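PDB 5F06: glutathione S-transferase family protein from Populus trichocarpa, which probably catalyses the conjugation of glutathione to electrophilic substrates in detoxification, releasing a halide anion. Local coordinates for residues L2-V16 with I53-R67. Numbering follows the deposited sequence.
Sequences LKLYGAPMSTCTSRV and IPALEEDDLTLFESR. With GSH (glutathione), chain C; SO4 (sulfate ion), chain D.
Tyr5 and Ala55 exchange two backbone hydrogen bonds, the shorter from Tyr5 N to Ala55 O (2.8 Å), and Lys3 and Glu57 repeat the pattern, joining strands 2-6 and 55-58 antiparallel inside the thioredoxin-like domain. The tight part lies where the strands meet helix 11-22. There Pro54, entered through a cis peptide as in other thioredoxin-fold proteins, sets its CD 3.7 Å from CB of Cys12, the covalent glutathione site, and its CB 3.8 Å from Leu4 CD1, while Val16 closes on its CG. Just before it, Ile53 N and O bond glutathione O2 and N2. The other face of the sheet is looser and partly exposed: Tyr5 OH donates to Glu57 OE1 (2.6 Å) from above the carboxylate plane, ring and carboxylate standing nearly perpendicular (88°), and Lys47 adds a cation-pi contact to the ring.

Near the starts of helices 11-22 and 66-76, Arg15, its CG anti to the backbone N (chi1 -169°) and its chain bent at chi3, lays its guanidinium flat on that of Arg67, planes 23° and centres 3.8 Å apart. Arg15 NH1 donates to Ser66 OG (3.0 Å), whose hydroxyl donates in turn to glutathione O11 (2.7 Å). With an alanine in place of Arg15, Ser66 OG would probably lose its donor and one face of the Arg67 guanidinium its cover. Glu103 forms a salt bridge with Arg67 NE. Arg67 NH1 lies 3.1 Å from glutathione O11 and Arg15 acts through Ser66, so both cations probably stabilise the carboxylate's negative charge.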
loop_
_atom_site.group_PDB
_atom_site.type_symbol
_atom_site.label_atom_id
_atom_site.label_comp_id
_atom_site.label_asym_id
_atom_site.label_seq_id
_atom_site.Cartn_x
_atom_site.Cartn_y
_atom_site.Cartn_z
ATOM N N LEU A 2 -5.344 -7.643 -22.765
ATOM C CA LEU A 2 -5.400 -7.472 -21.323
ATOM C C LEU A 2 -6.566 -8.278 -20.785
ATOM O O LEU A 2 -7.719 -7.891 -20.964
ATOM C CB LEU A 2 -5.564 -6.001 -20.946
ATOM C CG LEU A 2 -4.376 -5.088 -21.233
ATOM C CD1 LEU A 2 -4.808 -3.638 -21.112
ATOM C CD2 LEU A 2 -3.224 -5.383 -20.283
ATOM N N LYS A 3 -6.260 -9.401 -20.144
ATOM C CA LYS A 3 -7.287 -10.278 -19.605
ATOM C C LYS A 3 -7.360 -10.154 -18.091
ATOM O O LYS A 3 -6.431 -10.535 -17.377
ATOM C CB LYS A 3 -7.017 -11.723 -20.015
ATOM C CG LYS A 3 -7.066 -11.931 -21.524
ATOM C CD LYS A 3 -6.505 -13.280 -21.946
ATOM C CE LYS A 3 -7.161 -14.418 -21.196
ATOM N NZ LYS A 3 -8.639 -14.425 -21.351
ATOM N N LEU A 4 -8.477 -9.612 -17.621
ATOM C CA LEU A 4 -8.704 -9.355 -16.206
ATOM C C LEU A 4 -9.615 -10.420 -15.623
ATOM O O LEU A 4 -10.744 -10.586 -16.074
ATOM C CB LEU A 4 -9.315 -7.970 -16.015
ATOM C CG LEU A 4 -9.586 -7.488 -14.588
ATOM C CD1 LEU A 4 -8.288 -7.380 -13.811
ATOM C CD2 LEU A 4 -10.315 -6.149 -14.614
ATOM N N TYR A 5 -9.109 -11.145 -14.628
ATOM C CA TYR A 5 -9.872 -12.198 -13.972
ATOM C C TYR A 5 -10.500 -11.687 -12.681
ATOM O O TYR A 5 -9.800 -11.324 -11.740
ATOM C CB TYR A 5 -8.979 -13.402 -13.687
ATOM C CG TYR A 5 -8.448 -14.052 -14.939
ATOM C CD1 TYR A 5 -7.343 -13.530 -15.603
ATOM C CD2 TYR A 5 -9.063 -15.176 -15.473
ATOM C CE1 TYR A 5 -6.860 -14.121 -16.759
ATOM C CE2 TYR A 5 -8.587 -15.772 -16.628
ATOM C CZ TYR A 5 -7.489 -15.238 -17.267
ATOM O OH TYR A 5 -7.016 -15.833 -18.414
ATOM N N GLY A 6 -11.824 -11.656 -12.636
ATOM C CA GLY A 6 -12.513 -11.156 -11.461
ATOM C C GLY A 6 -14.017 -11.153 -11.621
ATOM O O GLY A 6 -14.578 -12.013 -12.298
ATOM N N ALA A 7 -14.671 -10.182 -10.994
ATOM C CA ALA A 7 -16.124 -10.064 -11.065
ATOM C C ALA A 7 -16.533 -8.593 -11.016
ATOM O O ALA A 7 -15.978 -7.831 -10.227
ATOM C CB ALA A 7 -16.769 -10.834 -9.932
ATOM N N PRO A 8 -17.498 -8.185 -11.863
ATOM C CA PRO A 8 -17.916 -6.775 -11.917
ATOM C C PRO A 8 -18.340 -6.174 -10.573
ATOM O O PRO A 8 -18.145 -4.978 -10.349
ATOM C CB PRO A 8 -19.111 -6.804 -12.876
ATOM C CG PRO A 8 -18.867 -7.972 -13.750
ATOM C CD PRO A 8 -18.168 -8.994 -12.899
ATOM N N MET A 9 -18.910 -6.994 -9.694
ATOM C CA MET A 9 -19.502 -6.490 -8.459
ATOM C C MET A 9 -18.479 -6.280 -7.333
ATOM O O MET A 9 -18.781 -5.621 -6.340
ATOM C CB MET A 9 -20.604 -7.444 -7.988
ATOM C CG MET A 9 -21.425 -6.916 -6.823
ATOM S SD MET A 9 -23.015 -7.748 -6.639
ATOM C CE MET A 9 -23.942 -6.982 -7.967
ATOM N N SER A 10 -17.274 -6.819 -7.482
ATOM C CA SER A 10 -16.283 -6.721 -6.415
ATOM C C SER A 10 -15.510 -5.407 -6.485
ATOM O O SER A 10 -15.183 -4.909 -7.566
ATOM C CB SER A 10 -15.307 -7.902 -6.458
ATOM O OG SER A 10 -14.314 -7.730 -7.446
ATOM N N THR A 11 -15.230 -4.855 -5.310
ATOM C CA THR A 11 -14.508 -3.595 -5.185
ATOM C C THR A 11 -13.134 -3.662 -5.825
ATOM O O THR A 11 -12.685 -2.712 -6.462
ATOM C CB THR A 11 -14.325 -3.207 -3.716
ATOM O OG1 THR A 11 -13.695 -4.289 -3.012
ATOM C CG2 THR A 11 -15.662 -2.902 -3.074
ATOM N N CYS A 12 -12.466 -4.791 -5.626
ATOM C CA CYS A 12 -11.097 -4.969 -6.077
ATOM C C CYS A 12 -11.008 -5.051 -7.604
ATOM O O CYS A 12 -10.081 -4.510 -8.203
ATOM C CB CYS A 12 -10.510 -6.220 -5.431
ATOM S SG CYS A 12 -10.661 -6.219 -3.626
ATOM N N THR A 13 -11.972 -5.716 -8.234
ATOM C CA THR A 13 -12.020 -5.755 -9.694
ATOM C C THR A 13 -12.408 -4.391 -10.244
ATOM O O THR A 13 -11.828 -3.924 -11.229
ATOM C CB THR A 13 -13.019 -6.803 -10.219
ATOM O OG1 THR A 13 -12.733 -8.076 -9.631
ATOM C CG2 THR A 13 -12.928 -6.922 -11.741
ATOM N N SER A 14 -13.385 -3.751 -9.607
ATOM C CA SER A 14 -13.879 -2.456 -10.067
ATOM C C SER A 14 -12.784 -1.397 -10.060
ATOM O O SER A 14 -12.798 -0.484 -10.883
ATOM C CB SER A 14 -15.052 -1.988 -9.206
ATOM O OG SER A 14 -16.205 -2.778 -9.440
ATOM N N ARG A 15 -11.844 -1.514 -9.129
ATOM C CA ARG A 15 -10.735 -0.569 -9.061
ATOM C C ARG A 15 -9.925 -0.620 -10.356
ATOM O O ARG A 15 -9.509 0.416 -10.878
ATOM C CB ARG A 15 -9.840 -0.865 -7.852
ATOM C CG ARG A 15 -8.826 0.228 -7.570
ATOM C CD ARG A 15 -8.093 0.038 -6.246
ATOM N NE ARG A 15 -8.990 0.132 -5.093
ATOM C CZ ARG A 15 -9.372 -0.892 -4.330
ATOM N NH1 ARG A 15 -8.936 -2.127 -4.561
ATOM N NH2 ARG A 15 -10.195 -0.675 -3.315
ATOM N N VAL A 16 -9.717 -1.822 -10.884
ATOM C CA VAL A 16 -9.000 -1.974 -12.147
ATOM C C VAL A 16 -9.877 -1.538 -13.321
ATOM O O VAL A 16 -9.420 -0.821 -14.219
ATOM C CB VAL A 16 -8.537 -3.432 -12.365
ATOM C CG1 VAL A 16 -7.779 -3.568 -13.682
ATOM C CG2 VAL A 16 -7.671 -3.895 -11.211
ATOM N N ILE A 53 -9.268 -12.164 -5.933
ATOM C CA ILE A 53 -9.382 -11.465 -7.203
ATOM C C ILE A 53 -9.077 -9.986 -6.982
ATOM O O ILE A 53 -9.315 -9.463 -5.897
ATOM C CB ILE A 53 -10.788 -11.649 -7.832
ATOM C CG1 ILE A 53 -11.899 -11.204 -6.870
ATOM C CG2 ILE A 53 -10.984 -13.102 -8.239
ATOM C CD1 ILE A 53 -13.284 -11.140 -7.525
ATOM N N PRO A 54 -8.574 -9.295 -8.018
ATOM C CA PRO A 54 -8.393 -9.772 -9.387
ATOM C C PRO A 54 -6.986 -10.260 -9.699
ATOM O O PRO A 54 -6.068 -10.092 -8.900
ATOM C CB PRO A 54 -8.706 -8.527 -10.209
ATOM C CG PRO A 54 -8.131 -7.432 -9.387
ATOM C CD PRO A 54 -8.343 -7.842 -7.935
ATOM N N ALA A 55 -6.850 -10.871 -10.869
ATOM C CA ALA A 55 -5.557 -11.131 -11.472
ATOM C C ALA A 55 -5.587 -10.621 -12.905
ATOM O O ALA A 55 -6.661 -10.453 -13.492
ATOM C CB ALA A 55 -5.226 -12.606 -11.437
ATOM N N LEU A 56 -4.406 -10.374 -13.461
ATOM C CA LEU A 56 -4.270 -9.937 -14.843
ATOM C C LEU A 56 -3.309 -10.845 -15.597
ATOM O O LEU A 56 -2.198 -11.092 -15.133
ATOM C CB LEU A 56 -3.769 -8.494 -14.911
ATOM C CG LEU A 56 -3.658 -7.887 -16.315
ATOM C CD1 LEU A 56 -5.016 -7.449 -16.819
ATOM C CD2 LEU A 56 -2.693 -6.720 -16.328
ATOM N N GLU A 57 -3.749 -11.350 -16.745
ATOM C CA GLU A 57 -2.859 -12.015 -17.691
ATOM C C GLU A 57 -2.707 -11.132 -18.920
ATOM O O GLU A 57 -3.691 -10.779 -19.571
ATOM C CB GLU A 57 -3.382 -13.403 -18.095
ATOM C CG GLU A 57 -3.132 -14.501 -17.061
ATOM C CD GLU A 57 -3.570 -15.877 -17.546
ATOM O OE1 GLU A 57 -4.449 -15.937 -18.437
ATOM O OE2 GLU A 57 -3.032 -16.896 -17.044
ATOM N N GLU A 58 -1.468 -10.757 -19.210
ATOM C CA GLU A 58 -1.139 -10.037 -20.431
ATOM C C GLU A 58 -0.027 -10.796 -21.128
ATOM O O GLU A 58 1.145 -10.660 -20.772
ATOM C CB GLU A 58 -0.710 -8.604 -20.127
ATOM C CG GLU A 58 -0.477 -7.761 -21.367
ATOM C CD GLU A 58 0.398 -6.555 -21.101
ATOM O OE1 GLU A 58 1.384 -6.685 -20.347
ATOM O OE2 GLU A 58 0.106 -5.470 -21.652
ATOM N N ASP A 59 -0.409 -11.607 -22.111
ATOM C CA ASP A 59 0.510 -12.531 -22.757
ATOM C C ASP A 59 1.196 -13.402 -21.697
ATOM O O ASP A 59 0.516 -14.110 -20.954
ATOM C CB ASP A 59 1.519 -11.758 -23.607
ATOM C CG ASP A 59 0.843 -10.873 -24.641
ATOM O OD1 ASP A 59 -0.062 -11.367 -25.352
ATOM O OD2 ASP A 59 1.201 -9.682 -24.730
ATOM N N ASP A 60 2.523 -13.346 -21.609
ATOM C CA ASP A 60 3.256 -14.189 -20.661
ATOM C C ASP A 60 3.420 -13.542 -19.280
ATOM O O ASP A 60 4.019 -14.133 -18.377
ATOM C CB ASP A 60 4.631 -14.544 -21.234
ATOM C CG ASP A 60 4.538 -15.393 -22.490
ATOM O OD1 ASP A 60 3.451 -15.951 -22.753
ATOM O OD2 ASP A 60 5.551 -15.510 -23.212
ATOM N N LEU A 61 2.885 -12.335 -19.119
ATOM C CA LEU A 61 2.913 -11.652 -17.828
ATOM C C LEU A 61 1.649 -11.935 -17.031
ATOM O O LEU A 61 0.544 -11.909 -17.578
ATOM C CB LEU A 61 3.071 -10.144 -18.023
ATOM C CG LEU A 61 3.185 -9.307 -16.746
ATOM C CD1 LEU A 61 4.450 -9.664 -15.975
ATOM C CD2 LEU A 61 3.163 -7.818 -17.074
ATOM N N THR A 62 1.822 -12.200 -15.738
ATOM C CA THR A 62 0.707 -12.392 -14.820
ATOM C C THR A 62 0.888 -11.525 -13.574
ATOM O O THR A 62 1.942 -11.562 -12.931
ATOM C CB THR A 62 0.564 -13.865 -14.396
ATOM O OG1 THR A 62 0.528 -14.698 -15.562
ATOM C CG2 THR A 62 -0.726 -14.074 -13.575
ATOM N N LEU A 63 -0.145 -10.751 -13.246
ATOM C CA LEU A 63 -0.121 -9.847 -12.096
ATOM C C LEU A 63 -1.296 -10.072 -11.152
ATOM O O LEU A 63 -2.354 -10.569 -11.551
ATOM C CB LEU A 63 -0.142 -8.386 -12.555
ATOM C CG LEU A 63 0.904 -7.933 -13.570
ATOM C CD1 LEU A 63 0.662 -6.472 -13.918
ATOM C CD2 LEU A 63 2.308 -8.133 -13.041
ATOM N N PHE A 64 -1.108 -9.687 -9.894
ATOM C CA PHE A 64 -2.212 -9.599 -8.961
ATOM C C PHE A 64 -1.965 -8.393 -8.046
ATOM O O PHE A 64 -0.960 -7.698 -8.208
ATOM C CB PHE A 64 -2.393 -10.916 -8.180
ATOM C CG PHE A 64 -1.215 -11.311 -7.326
ATOM C CD1 PHE A 64 -0.191 -12.086 -7.841
ATOM C CD2 PHE A 64 -1.153 -10.934 -5.994
ATOM C CE1 PHE A 64 0.884 -12.461 -7.045
ATOM C CE2 PHE A 64 -0.088 -11.309 -5.199
ATOM C CZ PHE A 64 0.931 -12.069 -5.726
ATOM N N GLU A 65 -2.895 -8.156 -7.117
ATOM C CA GLU A 65 -3.031 -6.900 -6.360
ATOM C C GLU A 65 -3.570 -5.802 -7.271
ATOM O O GLU A 65 -2.929 -5.393 -8.246
ATOM C CB GLU A 65 -1.717 -6.451 -5.703
ATOM C CG GLU A 65 -1.308 -7.311 -4.532
ATOM C CD GLU A 65 -2.296 -7.212 -3.379
ATOM O OE1 GLU A 65 -2.799 -6.095 -3.117
ATOM O OE2 GLU A 65 -2.575 -8.252 -2.744
ATOM N N SER A 66 -4.770 -5.335 -6.937
ATOM C CA SER A 66 -5.500 -4.416 -7.794
ATOM C C SER A 66 -4.689 -3.170 -8.112
ATOM O O SER A 66 -4.710 -2.692 -9.239
ATOM C CB SER A 66 -6.827 -4.013 -7.142
ATOM O OG SER A 66 -6.615 -3.408 -5.878
ATOM N N ARG A 67 -3.967 -2.656 -7.122
ATOM C CA ARG A 67 -3.248 -1.397 -7.288
ATOM C C ARG A 67 -1.900 -1.592 -7.992
ATOM O O ARG A 67 -1.318 -0.635 -8.511
ATOM C CB ARG A 67 -3.051 -0.724 -5.931
ATOM C CG ARG A 67 -4.359 -0.426 -5.181
ATOM C CD ARG A 67 -4.082 -0.105 -3.719
ATOM N NE ARG A 67 -5.292 0.120 -2.928
ATOM C CZ ARG A 67 -6.092 -0.845 -2.482
ATOM N NH1 ARG A 67 -5.832 -2.119 -2.755
ATOM N NH2 ARG A 67 -7.163 -0.533 -1.763
HETATM N N1 GSH C . -5.131 -6.416 -1.669
HETATM C CA1 GSH C . -5.955 -7.126 -2.592
HETATM C C1 GSH C . -6.159 -6.293 -3.839
HETATM O O11 GSH C . -6.263 -5.043 -3.750
HETATM O O12 GSH C . -6.230 -6.848 -4.963
HETATM C CB1 GSH C . -7.292 -7.450 -1.952
HETATM C CG1 GSH C . -8.037 -8.434 -2.842
HETATM C CD1 GSH C . -9.422 -8.753 -2.296
HETATM O OE1 GSH C . -9.766 -8.362 -1.191
HETATM N N2 GSH C . -10.315 -9.516 -3.116
HETATM C CA2 GSH C . -11.634 -9.857 -2.679
HETATM C C2 GSH C . -11.824 -11.367 -2.781
HETATM O O2 GSH C . -11.215 -12.000 -3.621
HETATM C CB2 GSH C . -12.649 -9.208 -3.595
HETATM S SG2 GSH C . -12.740 -7.453 -3.319
HETATM N N3 GSH C . -12.730 -12.048 -1.892
HETATM C CA3 GSH C . -12.918 -13.483 -2.003
HETATM C C3 GSH C . -12.346 -14.207 -0.787
HETATM O O31 GSH C . -12.778 -15.352 -0.480
HETATM O O32 GSH C . -11.447 -13.667 -0.091
HETATM S S SO4 D . -16.447 -6.442 -1.640
HETATM O O1 SO4 D . -17.869 -6.443 -1.295
HETATM O O2 SO4 D . -15.817 -5.243 -1.095
HETATM O O3 SO4 D . -15.803 -7.626 -1.081
HETATM O O4 SO4 D . -16.305 -6.453 -3.093
#